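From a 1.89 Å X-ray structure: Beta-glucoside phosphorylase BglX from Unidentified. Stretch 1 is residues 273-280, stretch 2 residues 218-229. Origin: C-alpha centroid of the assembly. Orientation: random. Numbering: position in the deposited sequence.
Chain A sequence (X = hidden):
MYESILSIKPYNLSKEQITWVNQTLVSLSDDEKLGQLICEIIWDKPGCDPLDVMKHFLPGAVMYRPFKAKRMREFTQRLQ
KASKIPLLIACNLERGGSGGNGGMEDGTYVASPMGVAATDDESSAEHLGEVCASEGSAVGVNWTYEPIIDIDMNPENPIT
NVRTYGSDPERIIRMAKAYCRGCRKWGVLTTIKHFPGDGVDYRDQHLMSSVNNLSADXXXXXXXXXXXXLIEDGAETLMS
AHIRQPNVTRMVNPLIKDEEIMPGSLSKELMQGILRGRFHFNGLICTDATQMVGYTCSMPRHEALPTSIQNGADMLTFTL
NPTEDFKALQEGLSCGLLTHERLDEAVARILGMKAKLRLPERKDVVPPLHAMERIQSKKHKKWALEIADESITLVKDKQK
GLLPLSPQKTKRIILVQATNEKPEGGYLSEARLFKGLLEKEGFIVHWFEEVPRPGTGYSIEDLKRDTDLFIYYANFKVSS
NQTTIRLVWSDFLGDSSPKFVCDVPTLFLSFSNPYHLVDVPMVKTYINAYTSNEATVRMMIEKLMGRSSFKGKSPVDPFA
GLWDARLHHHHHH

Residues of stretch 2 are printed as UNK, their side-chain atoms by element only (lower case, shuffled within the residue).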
ATOM      1  N   GLY A 273      -9.355 -13.915 -19.601  1.00 16.65           N
ATOM      2  CA  GLY A 273      -9.984 -13.170 -20.685  1.00 14.99           C
ATOM      3  C   GLY A 273      -9.415 -11.773 -20.868  1.00 14.74           C
ATOM      4  O   GLY A 273      -9.072 -11.374 -21.981  1.00 16.05           O
ATOM      5  N   ILE A 274      -9.319 -11.000 -19.784  1.00 15.22           N
ATOM      6  CA  ILE A 274      -8.854  -9.619 -19.894  1.00 12.64           C
ATOM      7  C   ILE A 274      -7.328  -9.548 -19.823  1.00 14.10           C
ATOM      8  O   ILE A 274      -6.677  -9.086 -20.766  1.00 14.98           O
ATOM      9  CB  ILE A 274      -9.503  -8.731 -18.817  1.00 15.29           C
ATOM     10  CG1 ILE A 274     -11.030  -8.682 -18.980  1.00 15.84           C
ATOM     11  CG2 ILE A 274      -8.937  -7.317 -18.859  1.00 16.41           C
ATOM     12  CD1 ILE A 274     -11.534  -8.148 -20.331  1.00 15.48           C
ATOM     13  N   LEU A 275      -6.734 -10.006 -18.719  1.00 13.90           N
ATOM     14  CA  LEU A 275      -5.299  -9.791 -18.517  1.00 14.04           C
ATOM     15  C   LEU A 275      -4.460 -10.558 -19.533  1.00 15.30           C
ATOM     16  O   LEU A 275      -3.654  -9.964 -20.259  1.00 15.61           O
ATOM     17  CB  LEU A 275      -4.880 -10.189 -17.104  1.00 13.81           C
ATOM     18  CG  LEU A 275      -5.204  -9.252 -15.962  1.00 18.58           C
ATOM     19  CD1 LEU A 275      -4.602  -9.854 -14.692  1.00 17.48           C
ATOM     20  CD2 LEU A 275      -4.661  -7.844 -16.213  1.00 21.02           C
ATOM     21  N   ARG A 276      -4.593 -11.889 -19.564  1.00 15.84           N
ATOM     22  CA  ARG A 276      -3.802 -12.680 -20.504  1.00 14.36           C
ATOM     23  C   ARG A 276      -4.257 -12.447 -21.937  1.00 16.84           C
ATOM     24  O   ARG A 276      -3.429 -12.315 -22.844  1.00 17.57           O
ATOM     25  CB  ARG A 276      -3.888 -14.173 -20.179  1.00 18.19           C
ATOM     26  CG  ARG A 276      -3.343 -14.599 -18.834  1.00 16.45           C
ATOM     27  CD  ARG A 276      -1.867 -14.308 -18.688  1.00 14.98           C
ATOM     28  NE  ARG A 276      -1.319 -14.909 -17.472  1.00 13.40           N
ATOM     29  CZ  ARG A 276      -0.193 -14.526 -16.875  1.00 12.54           C
ATOM     30  NH1 ARG A 276       0.520 -13.531 -17.372  1.00 12.06           N
ATOM     31  NH2 ARG A 276       0.217 -15.138 -15.769  1.00 15.88           N
ATOM     32  N   GLY A 277      -5.563 -12.409 -22.159  1.00 15.80           N
ATOM     33  CA  GLY A 277      -6.093 -12.340 -23.503  1.00 19.84           C
ATOM     34  C   GLY A 277      -6.015 -10.942 -24.074  1.00 22.25           C
ATOM     35  O   GLY A 277      -5.158 -10.646 -24.913  1.00 32.00           O
ATOM     36  N   ARG A 278      -6.892 -10.062 -23.601  1.00 18.68           N
ATOM     37  CA  ARG A 278      -7.014  -8.743 -24.215  1.00 19.11           C
ATOM     38  C   ARG A 278      -5.762  -7.899 -24.016  1.00 19.11           C
ATOM     39  O   ARG A 278      -5.308  -7.235 -24.954  1.00 17.33           O
ATOM     40  CB  ARG A 278      -8.236  -8.024 -23.656  1.00 20.46           C
ATOM     41  CG  ARG A 278      -8.594  -6.736 -24.388  1.00 26.47           C
ATOM     42  CD  ARG A 278      -9.705  -5.988 -23.651  1.00 31.99           C
ATOM     43  NE  ARG A 278     -10.232  -4.859 -24.418  1.00 31.51           N
ATOM     44  CZ  ARG A 278     -11.478  -4.754 -24.878  1.00 35.31           C
ATOM     45  NH1 ARG A 278     -11.829  -3.673 -25.559  1.00 39.20           N
ATOM     46  NH2 ARG A 278     -12.381  -5.705 -24.656  1.00 35.51           N
ATOM     47  N   PHE A 279      -5.196  -7.884 -22.805  1.00 17.71           N
ATOM     48  CA  PHE A 279      -4.043  -7.031 -22.520  1.00 15.05           C
ATOM     49  C   PHE A 279      -2.703  -7.726 -22.735  1.00 16.42           C
ATOM     50  O   PHE A 279      -1.663  -7.064 -22.642  1.00 19.34           O
ATOM     51  CB  PHE A 279      -4.080  -6.524 -21.075  1.00 16.74           C
ATOM     52  CG  PHE A 279      -5.251  -5.635 -20.752  1.00 17.61           C
ATOM     53  CD1 PHE A 279      -6.084  -5.134 -21.745  1.00 19.40           C
ATOM     54  CD2 PHE A 279      -5.503  -5.282 -19.435  1.00 15.24           C
ATOM     55  CE1 PHE A 279      -7.152  -4.312 -21.423  1.00 19.00           C
ATOM     56  CE2 PHE A 279      -6.565  -4.452 -19.111  1.00 18.30           C
ATOM     57  CZ  PHE A 279      -7.387  -3.968 -20.103  1.00 17.74           C
ATOM     58  N   HIS A 280      -2.695  -9.033 -22.977  1.00 14.68           N
ATOM     59  CA  HIS A 280      -1.461  -9.776 -23.226  1.00 16.98           C
ATOM     60  C   HIS A 280      -0.432  -9.550 -22.117  1.00 16.51           C
ATOM     61  O   HIS A 280       0.770  -9.440 -22.370  1.00 16.36           O
ATOM     62  CB  HIS A 280      -0.885  -9.409 -24.590  1.00 21.51           C
ATOM     63  CG  HIS A 280      -1.892  -9.492 -25.695  1.00 18.40           C
ATOM     64  ND1 HIS A 280      -2.348 -10.693 -26.195  1.00 30.77           N
ATOM     65  CD2 HIS A 280      -2.566  -8.526 -26.362  1.00 28.63           C
ATOM     66  CE1 HIS A 280      -3.243 -10.462 -27.140  1.00 32.69           C
ATOM     67  NE2 HIS A 280      -3.396  -9.156 -27.257  1.00 28.47           N
ATOM     68  N   UNK A 218     -16.645   2.240 -19.344  1.00 15.74           N
ATOM     69  CA  UNK A 218     -16.065   3.136 -18.348  1.00 15.72           C
ATOM     70  C   UNK A 218     -14.822   2.527 -17.720  1.00 15.28           C
ATOM     71  O   UNK A 218     -13.811   3.219 -17.539  1.00 13.89           O
ATOM     72  c   UNK A 218     -17.083   3.461 -17.256  1.00 19.42           C
ATOM     73  o   UNK A 218     -20.149   5.399 -16.713  1.00 32.19           O
ATOM     74  c   UNK A 218     -19.355   4.434 -16.657  1.00 25.66           C
ATOM     75  c   UNK A 218     -18.229   4.361 -17.691  1.00 23.79           C
ATOM     76  o   UNK A 218     -19.456   3.531 -15.793  1.00 20.77           O
ATOM     77  N   UNK A 219     -14.886   1.239 -17.352  1.00 13.64           N
ATOM     78  CA  UNK A 219     -13.727   0.577 -16.758  1.00 13.88           C
ATOM     79  C   UNK A 219     -12.569   0.549 -17.740  1.00 12.52           C
ATOM     80  O   UNK A 219     -11.435   0.913 -17.403  1.00 11.30           O
ATOM     81  c   UNK A 219     -12.729  -1.544 -14.266  1.00 14.42           C
ATOM     82  c   UNK A 219      -9.710  -3.979 -16.641  1.00 12.93           C
ATOM     83  c   UNK A 219     -11.619  -2.746 -17.496  1.00 12.85           C
ATOM     84  c   UNK A 219     -10.509  -3.552 -17.707  1.00 12.60           C
ATOM     85  c   UNK A 219     -14.093  -0.847 -16.318  1.00 14.39           C
ATOM     86  c   UNK A 219     -12.968  -1.554 -15.604  1.00 16.74           C
ATOM     87  n   UNK A 219     -11.613  -2.290 -13.976  1.00 11.73           N
ATOM     88  c   UNK A 219     -11.108  -2.809 -15.138  1.00 11.41           C
ATOM     89  c   UNK A 219     -11.930  -2.362 -16.190  1.00 11.86           C
ATOM     90  c   UNK A 219      -9.988  -3.616 -15.351  1.00 11.96           C
ATOM     91  N   UNK A 220     -12.849   0.153 -18.980  1.00 12.69           N
ATOM     92  CA  UNK A 220     -11.801   0.075 -19.984  1.00 13.10           C
ATOM     93  C   UNK A 220     -11.101   1.421 -20.149  1.00 15.58           C
ATOM     94  O   UNK A 220      -9.874   1.474 -20.297  1.00 19.21           O
ATOM     95  s   UNK A 220     -10.466  -2.381 -21.553  1.00 31.51           S
ATOM     96  c   UNK A 220     -11.722  -3.608 -21.314  1.00 23.89           C
ATOM     97  c   UNK A 220     -12.395  -0.409 -21.312  1.00 18.25           C
ATOM     98  c   UNK A 220     -11.385  -0.994 -22.272  1.00 28.47           C
ATOM     99  N   UNK A 221     -11.859   2.521 -20.104  1.00 16.48           N
ATOM    100  CA  UNK A 221     -11.301   3.852 -20.337  1.00 15.81           C
ATOM    101  C   UNK A 221     -10.517   4.398 -19.151  1.00 18.26           C
ATOM    102  O   UNK A 221      -9.793   5.385 -19.318  1.00 15.42           O
ATOM    103  o   UNK A 221     -14.387   4.885 -21.980  1.00 30.70           O
ATOM    104  c   UNK A 221     -12.411   4.859 -20.671  1.00 20.85           C
ATOM    105  o   UNK A 221     -12.667   3.814 -22.816  1.00 22.90           O
ATOM    106  c   UNK A 221     -13.207   4.485 -21.911  1.00 22.60           C
ATOM    107  N   UNK A 222     -10.655   3.809 -17.964  1.00 17.48           N
ATOM    108  CA  UNK A 222      -9.959   4.302 -16.782  1.00 14.78           C
ATOM    109  C   UNK A 222      -9.007   3.234 -16.243  1.00 15.93           C
ATOM    110  O   UNK A 222      -7.798   3.290 -16.508  1.00 12.95           O
ATOM    111  c   UNK A 222     -11.831   5.894 -16.283  1.00 15.94           C
ATOM    112  o   UNK A 222     -11.846   3.667 -15.374  1.00 13.98           O
ATOM    113  c   UNK A 222     -10.979   4.753 -15.729  1.00 14.96           C
ATOM    114  N   UNK A 223      -9.522   2.252 -15.501  1.00 14.33           N
ATOM    115  CA  UNK A 223      -8.652   1.199 -14.973  1.00 14.39           C
ATOM    116  C   UNK A 223      -7.925   0.461 -16.092  1.00 11.32           C
ATOM    117  O   UNK A 223      -6.714   0.219 -16.007  1.00 13.74           O
ATOM    118  c   UNK A 223      -9.463   0.221 -14.118  1.00 12.91           C
ATOM    119  c   UNK A 223     -11.082   1.514 -12.690  1.00 15.90           C
ATOM    120  o   UNK A 223     -11.000   2.586  -9.210  1.00 14.45           O
ATOM    121  c   UNK A 223      -9.051   0.765 -11.694  1.00 16.11           C
ATOM    122  c   UNK A 223      -9.428   1.345 -10.491  1.00 13.20           C
ATOM    123  c   UNK A 223      -9.879   0.831 -12.809  1.00 13.15           C
ATOM    124  c   UNK A 223     -10.625   2.006 -10.401  1.00 13.10           C
ATOM    125  c   UNK A 223     -11.457   2.094 -11.491  1.00 13.18           C
ATOM    126  N   UNK A 224      -8.643   0.086 -17.150  1.00 12.22           N
ATOM    127  CA  UNK A 224      -8.003  -0.633 -18.239  1.00 12.44           C
ATOM    128  C   UNK A 224      -6.876   0.160 -18.877  1.00 12.61           C
ATOM    129  O   UNK A 224      -5.825  -0.392 -19.210  1.00 15.17           O
ATOM    130  N   UNK A 225      -7.070   1.470 -19.035  1.00 12.16           N
ATOM    131  CA  UNK A 225      -6.017   2.317 -19.580  1.00 13.49           C
ATOM    132  C   UNK A 225      -4.772   2.291 -18.704  1.00 12.45           C
ATOM    133  O   UNK A 225      -3.648   2.239 -19.213  1.00 10.73           O
ATOM    134  c   UNK A 225      -4.834   7.375 -22.099  1.00 26.11           C
ATOM    135  n   UNK A 225      -3.942   8.318 -22.359  1.00 29.60           N
ATOM    136  c   UNK A 225      -6.530   3.746 -19.723  1.00 16.56           C
ATOM    137  c   UNK A 225      -5.536   4.716 -20.332  1.00 20.30           C
ATOM    138  n   UNK A 225      -5.185   7.117 -20.841  1.00 22.41           N
ATOM    139  c   UNK A 225      -6.156   6.100 -20.448  1.00 20.98           C
ATOM    140  n   UNK A 225      -5.365   6.688 -23.100  1.00 24.83           N
ATOM    141  N   UNK A 226      -4.953   2.333 -17.384  1.00 13.43           N
ATOM    142  CA  UNK A 226      -3.815   2.327 -16.464  1.00 11.91           C
ATOM    143  C   UNK A 226      -3.105   0.980 -16.499  1.00 10.86           C
ATOM    144  O   UNK A 226      -1.875   0.908 -16.636  1.00 11.70           O
ATOM    145  c   UNK A 226      -4.907   4.072 -15.013  1.00 11.52           C
ATOM    146  c   UNK A 226      -5.555   4.410 -13.698  1.00 16.93           C
ATOM    147  c   UNK A 226      -4.281   2.677 -15.039  1.00 11.04           C
ATOM    148  c   UNK A 226      -3.116   2.596 -14.060  1.00 10.81           C
ATOM    149  N   UNK A 227      -3.858  -0.110 -16.357  1.00 10.27           N
ATOM    150  CA  UNK A 227      -3.230  -1.427 -16.400  1.00 10.50           C
ATOM    151  C   UNK A 227      -2.469  -1.630 -17.706  1.00 12.50           C
ATOM    152  O   UNK A 227      -1.320  -2.086 -17.694  1.00 10.79           O
ATOM    153  c   UNK A 227      -5.497  -2.043 -14.014  1.00 12.67           C
ATOM    154  c   UNK A 227      -5.661  -2.200 -12.656  1.00 15.71           C
ATOM    155  c   UNK A 227      -4.495  -2.722 -14.695  1.00 12.90           C
ATOM    156  c   UNK A 227      -3.805  -3.711 -12.604  1.00 12.94           C
ATOM    157  c   UNK A 227      -3.641  -3.544 -13.964  1.00 14.89           C
ATOM    158  c   UNK A 227      -4.803  -3.032 -11.956  1.00 11.59           C
ATOM    159  c   UNK A 227      -4.280  -2.518 -16.172  1.00 11.42           C
ATOM    160  o   UNK A 227      -4.951  -3.190 -10.604  1.00 12.26           O
ATOM    161  N   UNK A 228      -3.068  -1.254 -18.840  1.00 10.10           N
ATOM    162  CA  UNK A 228      -2.368  -1.386 -20.114  1.00 13.47           C
ATOM    163  C   UNK A 228      -1.061  -0.603 -20.110  1.00 13.89           C
ATOM    164  O   UNK A 228      -0.038  -1.095 -20.597  1.00 13.04           O
ATOM    165  c   UNK A 228      -3.268  -0.934 -21.269  1.00 15.07           C
ATOM    166  n   UNK A 228      -5.225  -2.228 -23.856  1.00 28.47           N
ATOM    167  c   UNK A 228      -5.238  -1.480 -22.765  1.00 27.67           C
ATOM    168  o   UNK A 228      -5.921  -0.458 -22.666  1.00 31.95           O
ATOM    169  c   UNK A 228      -4.353  -1.943 -21.622  1.00 20.35           C
ATOM    170  N   UNK A 229      -1.063   0.603 -19.537  1.00 15.38           N
ATOM    171  CA  UNK A 229       0.137   1.436 -19.562  1.00 14.42           C
ATOM    172  C   UNK A 229       1.264   0.835 -18.729  1.00 15.39           C
ATOM    173  O   UNK A 229       2.432   0.887 -19.131  1.00 12.89           O
ATOM    174  c   UNK A 229      -0.187   2.845 -19.065  1.00 16.12           C
TER

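Position 218 carries three carbons in a row, the third bearing two oxygens, and is out of reach of stretch 1; an unbranched chain ending in a carboxylate at this length is Glu-218. At 219 one carbon leads into fused five- and six-membered rings holding eight carbons and one nitrogen, an indole, whose six-membered ring reaches Ile-274 and Phe-279. This is Trp-219. Its CH2 lies 4.1 Å from Ile-274 CG2 and its CZ3 4.0 Å from Phe-279 CZ, while its NE1 is hydrogen-bonded elsewhere in the structure.

Position 220 has an unbranched chain of two carbons, a sulfur and a terminal carbon; its CA-to-CB bond points toward stretch 1, where the chain meets Arg-278 and Phe-279. The thioether identifies Met-220. Its SD approaches the edge of the Phe-279 ring, 3.8 Å from Phe-279 CZ, and its CE packs over one face of the Arg-278 guanidinium, 3.7 Å from Arg-278 NE.

At 221 there are two carbons, the second with two oxygens, out of reach of stretch 1: the short carboxylate of Asp-221. Position 222 has one carbon carrying an oxygen and a carbon, again without a contact. It is Thr-222, whose OG1 donates a hydrogen bond to Glu-218 O (3.0 Å), one turn back in its own helix. Position 223 shows one carbon and a six-carbon ring bearing an oxygen; its end leads away from stretch 1, and the phenol is that of Tyr-223.

No side-chain atom is present at 224, so this is Gly-224. The bare backbone lets the Phe-279 ring come close, with Phe-279 CZ 3.9 Å from Gly-224 CA; an ideal CB would sit a tight 3.5 Å from that same CZ.

Position 225 has three carbons, a nitrogen and a carbon carrying two further nitrogens, a guanidinium; the CA-to-CB bond points away from stretch 1, and the side chain makes no contact there. This is Arg-225. At 226 four carbons fork at the first, one arm two carbons long, which defines Ile-226; it makes no contact. Position 227 again has one carbon and a six-carbon ring with an oxygen, but here the first carbon faces Phe-279 while the ring leads away. In Tyr-227, CB lies 4.2 Å from Phe-279 CE2.

At 228 there are three carbons, the third carrying one oxygen and one nitrogen, and the chain bends over the Phe-279 ring. This is Gln-228, with CG 3.6 Å from Phe-279 CD1. The single carbon at 229, remote from stretch 1, is Ala-229.

The contact centres on Phe-279, whose N donates to Ile-274 O (2.8 Å), five residues back. Gln-228 CG forms a CH-pi contact 3.7 Å from the centroid of the Phe-279 ring, nearly along its normal, whereas Met-220 SD lies at the edge, 4.9 Å from that centroid. Trp-219 extends the apolar patch to Ile-274. No hydrogen bond crosses between the stretches; the 332 Å² of buried surface reflects side-chain packing, with Gly-224 allowing close approach.

Stretch 2 (218-229) EWMDTYGRIYQA
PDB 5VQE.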